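Local coordinates for alkaline phosphatase (Thermus thermophilus, PDB 7KWD), which probably hydrolyses phosphate monoesters as a homodimeric alkaline phosphatase that holds zinc and magnesium ions, at residues 180-183 and 184-188; 232-235 and 236-240; 244-247 and 248-251. All coordinates share one frame; numbering follows the deposited sequence.

Interaction 1. Residues 180-183 and 184-188; sequences GGDR and FFNPA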
loop_
_atom_site.group_PDB
_atom_site.type_symbol
_atom_site.label_atom_id
_atom_site.label_comp_id
_atom_site.label_asym_id
_atom_site.label_seq_id
_atom_site.Cartn_x
_atom_site.Cartn_y
_atom_site.Cartn_z
ATOM N N GLY A 180 5.945 -5.041 27.636
ATOM C CA GLY A 180 4.816 -5.402 28.467
ATOM C C GLY A 180 4.874 -6.847 28.949
ATOM O O GLY A 180 5.869 -7.551 28.785
ATOM N N GLY A 181 3.760 -7.293 29.538
ATOM C CA GLY A 181 3.571 -8.699 29.856
ATOM C C GLY A 181 3.827 -9.127 31.295
ATOM O O GLY A 181 4.345 -10.218 31.540
ATOM N N ASP A 182 3.417 -8.306 32.270
ATOM C CA ASP A 182 3.568 -8.727 33.670
ATOM C C ASP A 182 2.831 -10.044 33.932
ATOM O O ASP A 182 3.263 -10.844 34.777
ATOM C CB ASP A 182 3.074 -7.611 34.604
ATOM C CG ASP A 182 3.311 -7.920 36.075
ATOM O OD1 ASP A 182 4.467 -8.113 36.486
ATOM O OD2 ASP A 182 2.319 -7.965 36.813
ATOM N N ARG A 183 1.737 -10.295 33.205
ATOM C CA ARG A 183 0.989 -11.528 33.411
ATOM C C ARG A 183 1.841 -12.778 33.216
ATOM O O ARG A 183 1.453 -13.847 33.715
ATOM C CB ARG A 183 -0.240 -11.550 32.491
ATOM C CG ARG A 183 0.018 -11.797 31.003
ATOM C CD ARG A 183 -1.236 -11.483 30.115
ATOM N NE ARG A 183 -2.086 -12.664 30.029
ATOM C CZ ARG A 183 -2.569 -13.195 28.905
ATOM N NH1 ARG A 183 -2.306 -12.658 27.713
ATOM N NH2 ARG A 183 -3.319 -14.289 28.983
ATOM N N PHE A 184 2.991 -12.681 32.532
ATOM C CA PHE A 184 3.846 -13.839 32.285
ATOM C C PHE A 184 5.042 -13.905 33.231
ATOM O O PHE A 184 5.814 -14.878 33.175
ATOM C CB PHE A 184 4.325 -13.863 30.809
ATOM C CG PHE A 184 3.204 -13.714 29.821
ATOM C CD1 PHE A 184 2.183 -14.649 29.772
ATOM C CD2 PHE A 184 3.160 -12.628 28.952
ATOM C CE1 PHE A 184 1.119 -14.487 28.893
ATOM C CE2 PHE A 184 2.129 -12.467 28.065
ATOM C CZ PHE A 184 1.095 -13.398 28.023
ATOM N N PHE A 185 5.199 -12.935 34.128
ATOM C CA PHE A 185 6.337 -12.926 35.038
ATOM C C PHE A 185 5.946 -12.898 36.508
ATOM O O PHE A 185 6.681 -13.419 37.348
ATOM C CB PHE A 185 7.223 -11.698 34.757
ATOM C CG PHE A 185 7.930 -11.740 33.428
ATOM C CD1 PHE A 185 7.269 -11.359 32.265
ATOM C CD2 PHE A 185 9.261 -12.130 33.343
ATOM C CE1 PHE A 185 7.930 -11.375 31.026
ATOM C CE2 PHE A 185 9.912 -12.161 32.114
ATOM C CZ PHE A 185 9.234 -11.787 30.959
ATOM N N ASN A 186 4.831 -12.321 36.822
ATOM C CA ASN A 186 4.367 -12.068 38.183
ATOM C C ASN A 186 3.830 -13.341 38.816
ATOM O O ASN A 186 2.934 -13.977 38.245
ATOM C CB ASN A 186 3.265 -11.008 38.062
ATOM C CG ASN A 186 2.798 -10.463 39.378
ATOM O OD1 ASN A 186 2.871 -11.102 40.418
ATOM N ND2 ASN A 186 2.263 -9.267 39.314
ATOM N N PRO A 187 4.339 -13.746 39.989
ATOM C CA PRO A 187 3.830 -14.993 40.611
ATOM C C PRO A 187 2.343 -14.962 40.876
ATOM O O PRO A 187 1.697 -16.015 40.930
ATOM C CB PRO A 187 4.611 -15.111 41.932
ATOM C CG PRO A 187 5.141 -13.749 42.219
ATOM C CD PRO A 187 5.285 -13.026 40.862
ATOM N N ALA A 188 1.766 -13.786 40.996
ATOM C CA ALA A 188 0.340 -13.660 41.221
ATOM C C ALA A 188 -0.488 -13.738 39.951
ATOM O O ALA A 188 -1.712 -13.626 40.043
ATOM C CB ALA A 188 0.056 -12.316 41.911
#

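Interaction 2. Residues 232-235 and 236-240; sequences PYEI and DRRFQ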
loop_
_atom_site.group_PDB
_atom_site.type_symbol
_atom_site.label_atom_id
_atom_site.label_comp_id
_atom_site.label_asym_id
_atom_site.label_seq_id
_atom_site.Cartn_x
_atom_site.Cartn_y
_atom_site.Cartn_z
ATOM N N PRO A 232 0.449 0.316 26.742
ATOM C CA PRO A 232 -0.600 1.126 26.114
ATOM C C PRO A 232 -0.129 1.847 24.850
ATOM O O PRO A 232 1.024 2.273 24.727
ATOM C CB PRO A 232 -0.979 2.130 27.217
ATOM C CG PRO A 232 -0.663 1.404 28.516
ATOM C CD PRO A 232 0.547 0.540 28.202
ATOM N N TYR A 233 -1.084 2.031 23.936
ATOM C CA TYR A 233 -0.875 2.895 22.782
ATOM C C TYR A 233 -0.339 4.263 23.182
ATOM O O TYR A 233 -0.734 4.832 24.211
ATOM C CB TYR A 233 -2.183 3.080 22.040
ATOM C CG TYR A 233 -2.753 1.867 21.393
ATOM C CD1 TYR A 233 -2.207 1.377 20.211
ATOM C CD2 TYR A 233 -3.882 1.229 21.929
ATOM C CE1 TYR A 233 -2.770 0.255 19.571
ATOM C CE2 TYR A 233 -4.435 0.123 21.315
ATOM C CZ TYR A 233 -3.868 -0.365 20.137
ATOM O OH TYR A 233 -4.384 -1.464 19.496
ATOM N N GLU A 234 0.530 4.807 22.331
ATOM C CA GLU A 234 0.974 6.191 22.495
ATOM C C GLU A 234 -0.193 7.165 22.721
ATOM O O GLU A 234 -0.105 8.058 23.567
ATOM C CB GLU A 234 1.790 6.623 21.275
ATOM C CG GLU A 234 2.246 8.080 21.292
ATOM C CD GLU A 234 3.236 8.424 22.399
ATOM O OE1 GLU A 234 3.845 7.527 23.044
ATOM O OE2 GLU A 234 3.385 9.635 22.652
ATOM N N ILE A 235 -1.288 7.021 21.976
ATOM C CA ILE A 235 -2.362 8.000 22.143
ATOM C C ILE A 235 -2.882 7.979 23.577
ATOM O O ILE A 235 -3.241 9.017 24.139
ATOM C CB ILE A 235 -3.485 7.755 21.113
ATOM C CG1 ILE A 235 -4.428 8.960 21.087
ATOM C CG2 ILE A 235 -4.252 6.462 21.389
ATOM C CD1 ILE A 235 -5.486 8.914 20.010
ATOM N N ASP A 236 -2.899 6.810 24.199
ATOM C CA ASP A 236 -3.410 6.689 25.559
ATOM C C ASP A 236 -2.367 7.165 26.565
ATOM O O ASP A 236 -2.693 7.910 27.491
ATOM C CB ASP A 236 -3.843 5.240 25.804
ATOM C CG ASP A 236 -4.986 4.798 24.875
ATOM O OD1 ASP A 236 -5.860 5.627 24.567
ATOM O OD2 ASP A 236 -5.024 3.617 24.449
ATOM N N ARG A 237 -1.102 6.805 26.363
ATOM C CA ARG A 237 -0.043 7.313 27.225
ATOM C C ARG A 237 -0.025 8.834 27.216
ATOM O O ARG A 237 0.124 9.468 28.271
ATOM C CB ARG A 237 1.307 6.755 26.756
ATOM C CG ARG A 237 2.523 7.267 27.500
ATOM C CD ARG A 237 3.810 7.085 26.676
ATOM N NE ARG A 237 3.917 8.192 25.739
ATOM C CZ ARG A 237 4.379 9.393 26.074
ATOM N NH1 ARG A 237 4.799 9.612 27.315
ATOM N NH2 ARG A 237 4.443 10.360 25.174
ATOM N N ARG A 238 -0.152 9.428 26.024
ATOM C CA ARG A 238 0.029 10.863 25.852
ATOM C C ARG A 238 -1.114 11.650 26.487
ATOM O O ARG A 238 -0.872 12.623 27.201
ATOM C CB ARG A 238 0.138 11.197 24.358
ATOM C CG ARG A 238 0.416 12.676 24.045
ATOM C CD ARG A 238 0.802 12.880 22.557
ATOM N NE ARG A 238 2.142 12.342 22.331
ATOM C CZ ARG A 238 3.248 13.058 22.450
ATOM N NH1 ARG A 238 3.159 14.347 22.751
ATOM N NH2 ARG A 238 4.436 12.492 22.254
ATOM N N PHE A 239 -2.359 11.231 26.253
ATOM C CA PHE A 239 -3.526 12.031 26.595
ATOM C C PHE A 239 -4.325 11.529 27.784
ATOM O O PHE A 239 -5.178 12.269 28.271
ATOM C CB PHE A 239 -4.461 12.123 25.390
ATOM C CG PHE A 239 -3.843 12.788 24.227
ATOM C CD1 PHE A 239 -3.405 14.099 24.319
ATOM C CD2 PHE A 239 -3.668 12.111 23.046
ATOM C CE1 PHE A 239 -2.815 14.717 23.242
ATOM C CE2 PHE A 239 -3.086 12.732 21.964
ATOM C CZ PHE A 239 -2.659 14.032 22.063
ATOM N N GLN A 240 -4.102 10.307 28.250
ATOM C CA GLN A 240 -4.836 9.781 29.383
ATOM C C GLN A 240 -3.945 9.572 30.595
ATOM O O GLN A 240 -4.338 8.861 31.512
ATOM C CB GLN A 240 -5.531 8.462 29.032
ATOM C CG GLN A 240 -6.410 8.534 27.837
ATOM C CD GLN A 240 -7.608 9.438 28.065
ATOM O OE1 GLN A 240 -8.145 9.488 29.170
ATOM N NE2 GLN A 240 -8.044 10.154 27.004
HETATM O O HOH W 1 -3.919 1.599 25.531
#

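Interaction 3. Residues 244-247 and 248-251; sequences VPSL and KEMV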
loop_
_atom_site.group_PDB
_atom_site.type_symbol
_atom_site.label_atom_id
_atom_site.label_comp_id
_atom_site.label_asym_id
_atom_site.label_seq_id
_atom_site.Cartn_x
_atom_site.Cartn_y
_atom_site.Cartn_z
ATOM N N VAL A 244 3.090 4.743 31.965
ATOM C CA VAL A 244 3.840 3.723 31.230
ATOM C C VAL A 244 4.886 4.448 30.400
ATOM O O VAL A 244 4.734 5.628 30.053
ATOM C CB VAL A 244 2.912 2.848 30.334
ATOM C CG1 VAL A 244 1.947 2.118 31.210
ATOM C CG2 VAL A 244 2.152 3.710 29.326
ATOM N N PRO A 245 5.982 3.755 30.061
ATOM C CA PRO A 245 7.018 4.419 29.259
ATOM C C PRO A 245 6.589 4.507 27.804
ATOM O O PRO A 245 5.741 3.744 27.334
ATOM C CB PRO A 245 8.251 3.534 29.441
ATOM C CG PRO A 245 7.720 2.172 29.834
ATOM C CD PRO A 245 6.312 2.342 30.354
ATOM N N SER A 246 7.122 5.514 27.121
ATOM C CA SER A 246 7.069 5.573 25.667
ATOM C C SER A 246 8.099 4.612 25.076
ATOM O O SER A 246 9.065 4.217 25.732
ATOM C CB SER A 246 7.369 6.994 25.171
ATOM O OG SER A 246 8.689 7.374 25.555
ATOM N N LEU A 247 7.916 4.257 23.810
ATOM C CA LEU A 247 8.957 3.451 23.172
ATOM C C LEU A 247 10.314 4.151 23.279
ATOM O O LEU A 247 11.335 3.516 23.593
ATOM C CB LEU A 247 8.570 3.157 21.732
ATOM C CG LEU A 247 9.483 2.139 21.019
ATOM C CD1 LEU A 247 9.569 0.838 21.776
ATOM C CD2 LEU A 247 8.939 1.917 19.601
ATOM N N LYS A 248 10.336 5.473 23.068
ATOM C CA LYS A 248 11.591 6.216 23.167
ATOM C C LYS A 248 12.249 6.022 24.523
ATOM O O LYS A 248 13.469 5.777 24.610
ATOM C CB LYS A 248 11.336 7.713 22.926
ATOM C CG LYS A 248 12.607 8.586 23.037
ATOM C CD LYS A 248 12.226 10.063 22.833
ATOM C CE LYS A 248 13.441 10.987 22.721
ATOM N NZ LYS A 248 12.975 12.408 22.632
ATOM N N GLU A 249 11.471 6.157 25.602
ATOM C CA GLU A 249 12.043 6.022 26.944
ATOM C C GLU A 249 12.680 4.656 27.135
ATOM O O GLU A 249 13.698 4.522 27.821
ATOM C CB GLU A 249 10.963 6.251 28.014
ATOM C CG GLU A 249 10.661 7.743 28.260
ATOM C CD GLU A 249 9.420 8.018 29.118
ATOM O OE1 GLU A 249 8.421 7.256 29.079
ATOM O OE2 GLU A 249 9.451 9.033 29.832
ATOM N N MET A 250 12.070 3.623 26.567
ATOM C CA MET A 250 12.638 2.282 26.683
ATOM C C MET A 250 13.926 2.168 25.876
ATOM O O MET A 250 14.929 1.652 26.379
ATOM C CB MET A 250 11.600 1.247 26.235
ATOM C CG MET A 250 10.480 1.041 27.264
ATOM S SD MET A 250 9.384 -0.340 26.941
ATOM C CE MET A 250 8.246 0.187 25.831
ATOM N N VAL A 251 13.945 2.688 24.640
ATOM C CA VAL A 251 15.197 2.673 23.874
ATOM C C VAL A 251 16.298 3.474 24.584
ATOM O O VAL A 251 17.465 3.052 24.621
ATOM C CB VAL A 251 14.947 3.186 22.445
ATOM C CG1 VAL A 251 16.245 3.302 21.709
ATOM C CG2 VAL A 251 14.005 2.222 21.679
HETATM O O HOH W 2 5.912 7.932 29.592
#

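Interaction 1. Residues 180-183 and 184-188
A tight turn in the loop between strand 176-178 and helix 196-202 brings Asp-182 against Asn-186 and folds Arg-183 over Phe-184. Two successive backbone bonds form the turn, Phe-184 N to Gly-181 O and Phe-185 N to Asp-182 O; a third, from Asn-186 N, reaches the same Asp-182 O at 3.0 Å nearly in line with its carbonyl, so that oxygen is gripped twice. Gly-181 has positive phi (100°) and passes close to the Phe-184 ring. The carboxylate of Asp-182 and the amide of Asn-186 are steeply inclined to each other, yet the bond from Asn-186 ND2 to Asp-182 OD2 is short (2.8 Å) and almost straight. It arrives on the syn side of the carboxylate and lies in the amide plane; the other oxygen, OD1, is bonded to Tyr-197. The amide is held at its far end too, since Asn-186 OD1 accepts from Ala-188 N at 3.0 Å in an Asx turn. In Arg-183, chi1 of 73° sets CG between the backbone N and the carbonyl carbon, directly above the Phe-184 ring: CG lies 3.5 Å from the ring centroid, a CH-pi contact. The Arg-183 chain then bends at chi3, carrying NH1 to 3.5 Å from Phe-184 CZ, with guanidinium and ring inclined by 40°. Phe-185 turns its ring edge to Gly-181 O, 3.2 Å from CD1. With both ends of the Asn-186 amide and both oxygens of Asp-182 bonded, neither group can rotate without breaking a hydrogen bond.

Interaction 2. Residues 232-235 and 236-240
Glu-234 OE2 is gripped by two arginines. Arg-237 NH2 reaches Glu-234 OE2 at 2.8 Å on the syn side, in line with its own guanidinium plane, while Arg-238 NE comes at 3.0 Å to the anti lone pair of the same OE2; Arg-238 NH2 adds a weak bond. The second oxygen, Glu-234 OE1, takes Arg-237 NE at 2.8 Å from above the carboxylate plane, so Arg-237 holds the carboxylate side-on with two nitrogens, one to each oxygen. The glutamate gets there by bending at chi2 (65°), which turns the carboxylate to the two arginines three and four residues on. This salt-bridge network occupies the first turn of the short helix 234-239, where Tyr-233 is the N-cap residue and its carbonyl O accepts from Arg-237 N. Two guanidinium groups so near would probably favour the ionised carboxylate. On another side of the helix, Asp-236 OD2 lies at the edge of the Tyr-233 ring, 3.7 Å from CD2, and is bonded to Ser-348; a water joins it to Tyr-233 N. Ile-235 CG1 meets the edge of the Phe-239 ring at CD2, 3.8 Å away, and Trp-288 of helix 283-306 packs against Glu-234, Ile-235 and Arg-238.

Interaction 3. Residues 244-247 and 248-251
Ser-246 and Glu-249 reach back across each other at the start of helix 247-259, each side chain bonding the other's backbone nitrogen in a capping box. Ser-246 is the N-cap: with chi1 at 62° its OG is placed to accept from Glu-249 N at 3.0 Å, with an N-H...O angle of 160°. Glu-249 answers by running extended beyond CG past the serine hydroxyl, its CG 3.4 Å from Ser-246 OG, until OE1 takes Ser-246 N at 2.9 Å on the anti side of the carboxylate. A water donates to this same OE1 and to Val-244 O, tying the carboxylate to the chain just ahead of the cap. The N-cap amide and that of Glu-249 are thus each satisfied by a side chain, while Met-250 N and Val-251 N bond the carbonyls of Ser-246 and Leu-247.

On the apolar side, Met-250 slants across the ring of Pro-245, its CG 3.9 Å from Pro-245 CG, and then bends at chi3, bringing its methyl CE to 4.3 Å from Leu-247 CD1. Phe-226 packs on both Pro-245 and Met-250. Leu-247, Met-250 and Val-251 all touch Val-139 of strand 135-140; Leu-247 and Val-251 also reach Val-269 of strand 265-271 and Val-296 of helix 283-306, so the start of the helix is wedged between strands and helix.

Overall arrangement
Interactions 2 and 3 are neighbours, with centres 12 Å apart: they lie on consecutive helices 234-239 and 247-259 and touch, Pro-232 packing on Val-244 and the Arg-237 chain lying beside Ser-246. Both also meet helix 283-306. Interaction 1 lies apart, about 19 Å from interaction 3 and 21 Å from interaction 2 between centres. It is the most peripheral, centred about 21 Å from the chain centre against 16 and 15 Å, and alone has an exposed touching residue, Arg-183; the others pack deeper. Their polar chemistry differs: a neutral amide meets a carboxylate in the loop, two guanidiniums share one carboxylate in interaction 2, and a hydroxyl and a carboxylate serve backbone nitrogens in interaction 3.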